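Local coordinates for transcriptional regulatory protein FIXJ (Sinorhizobium meliloti, PDB 1DBW), which induces, once activated by FixL, expression of the nitrogen-fixation genes nifA and fixK, and is represented here by its magnesium-binding receiver domain, at residues N26-K31 with V110-I115. The protein carries 2 engineered substitutions. Residues are numbered along the deposited sequence; the frame is centred on the assembly and turned at random.
Sequences NGFAVK and VIIEAI
F28 meets I112 with the far edge of its ring: CG2 of I112 lies near the ring plane, 3.7 Å from F28 CZ, whereas CG1 of I112 stands off that plane, 4.0 Å from F28 CE1. I115, one turn further along helix 108-119, sends CG2 to within 3.9 Å of F28 CE2, approaching obliquely; V6 of the neighbouring strand touches both F28 and I115. In both isoleucines CG2 is the branch anti to the backbone N; in I112 this leaves CG1 beside that N (chi1 -72°), and an extended chi2 of 167° carries CD1 on to N26. CD1 of I112 lies 3.7 Å from N26 CG, over the face of the amide and almost directly above CG, with OD1 and ND2 nearly as near. The N26 amide is oriented by a hydrogen bond from ND2 to the M22 carbonyl in helix 13-25. G27 follows that helix, and its positive phi (93°) belongs to the Schellman motif that closes it before edge strand 29-33. Replacing I112 with an alanine would remove CG1, CG2 and CD1, and would probably leave a gap beside the F28 rim and the N26 amide. At this margin of the doubly wound receiver fold, 184 Å² is buried without a hydrogen bond between the segments: the last helix is joined by shape fit and apolar packing, while the N26 amide bonds to M22 on its own side.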
# COMPACT_ATOMS: atom_id res chain seq x y z
N ASN A 26 -16.10 4.19 -1.14
CA ASN A 26 -16.00 4.51 -2.56
C ASN A 26 -16.19 3.25 -3.44
O ASN A 26 -16.03 3.30 -4.64
CB ASN A 26 -14.69 5.24 -2.86
CG ASN A 26 -14.77 6.73 -2.50
OD1 ASN A 26 -15.18 7.54 -3.32
ND2 ASN A 26 -14.41 7.09 -1.26
N GLY A 27 -16.48 2.13 -2.78
CA GLY A 27 -16.73 0.89 -3.50
C GLY A 27 -15.58 -0.07 -3.74
O GLY A 27 -15.72 -1.04 -4.49
N PHE A 28 -14.41 0.25 -3.20
CA PHE A 28 -13.28 -0.65 -3.41
C PHE A 28 -13.41 -1.88 -2.53
O PHE A 28 -14.07 -1.81 -1.49
CB PHE A 28 -11.99 0.07 -2.96
CG PHE A 28 -11.53 1.11 -3.94
CD1 PHE A 28 -11.96 2.44 -3.83
CD2 PHE A 28 -10.66 0.76 -4.95
CE1 PHE A 28 -11.52 3.39 -4.75
CE2 PHE A 28 -10.21 1.70 -5.88
CZ PHE A 28 -10.64 3.03 -5.78
N ALA A 29 -12.86 -3.02 -2.99
CA ALA A 29 -12.80 -4.20 -2.14
C ALA A 29 -11.55 -3.85 -1.33
O ALA A 29 -10.51 -3.55 -1.91
CB ALA A 29 -12.56 -5.46 -2.96
N VAL A 30 -11.64 -3.99 -0.01
CA VAL A 30 -10.54 -3.58 0.85
C VAL A 30 -10.30 -4.61 1.91
O VAL A 30 -11.26 -5.16 2.46
CB VAL A 30 -10.92 -2.26 1.58
CG1 VAL A 30 -9.89 -1.89 2.63
CG2 VAL A 30 -11.04 -1.14 0.57
N LYS A 31 -9.02 -4.84 2.19
CA LYS A 31 -8.66 -5.77 3.28
C LYS A 31 -7.59 -5.06 4.10
O LYS A 31 -6.58 -4.62 3.53
CB LYS A 31 -8.10 -7.04 2.70
CG LYS A 31 -7.85 -8.13 3.78
CD LYS A 31 -7.25 -9.40 3.13
CE LYS A 31 -6.85 -10.43 4.19
NZ LYS A 31 -8.02 -11.20 4.73
N VAL A 110 -6.86 11.85 -4.64
CA VAL A 110 -5.49 11.56 -5.03
C VAL A 110 -5.05 10.12 -4.75
O VAL A 110 -4.40 9.50 -5.60
CB VAL A 110 -4.49 12.54 -4.38
CG1 VAL A 110 -3.06 12.06 -4.55
CG2 VAL A 110 -4.63 13.88 -5.05
N ILE A 111 -5.40 9.59 -3.58
CA ILE A 111 -5.02 8.22 -3.27
C ILE A 111 -5.86 7.28 -4.14
O ILE A 111 -5.37 6.26 -4.59
CB ILE A 111 -5.16 7.89 -1.77
CG1 ILE A 111 -4.54 6.52 -1.48
CG2 ILE A 111 -6.61 7.88 -1.35
CD1 ILE A 111 -3.10 6.41 -1.84
N ILE A 112 -7.12 7.63 -4.37
CA ILE A 112 -7.97 6.78 -5.22
C ILE A 112 -7.39 6.69 -6.65
O ILE A 112 -7.33 5.62 -7.25
CB ILE A 112 -9.42 7.30 -5.23
CG1 ILE A 112 -10.06 7.02 -3.86
CG2 ILE A 112 -10.24 6.65 -6.36
CD1 ILE A 112 -11.37 7.75 -3.63
N GLU A 113 -6.94 7.81 -7.20
CA GLU A 113 -6.36 7.79 -8.54
C GLU A 113 -5.09 6.94 -8.58
O GLU A 113 -4.88 6.20 -9.54
CB GLU A 113 -6.07 9.21 -9.03
CG GLU A 113 -7.32 10.09 -9.10
CD GLU A 113 -7.98 10.11 -10.47
OE1 GLU A 113 -7.97 9.07 -11.15
OE2 GLU A 113 -8.51 11.19 -10.85
N ALA A 114 -4.25 7.05 -7.54
CA ALA A 114 -3.03 6.27 -7.47
C ALA A 114 -3.35 4.76 -7.43
O ALA A 114 -2.71 3.97 -8.12
CB ALA A 114 -2.20 6.68 -6.26
N ILE A 115 -4.34 4.37 -6.61
CA ILE A 115 -4.73 2.97 -6.51
C ILE A 115 -5.27 2.46 -7.85
O ILE A 115 -4.93 1.36 -8.28
CB ILE A 115 -5.82 2.76 -5.38
CG1 ILE A 115 -5.21 3.08 -4.00
CG2 ILE A 115 -6.35 1.32 -5.47
CD1 ILE A 115 -6.23 3.16 -2.84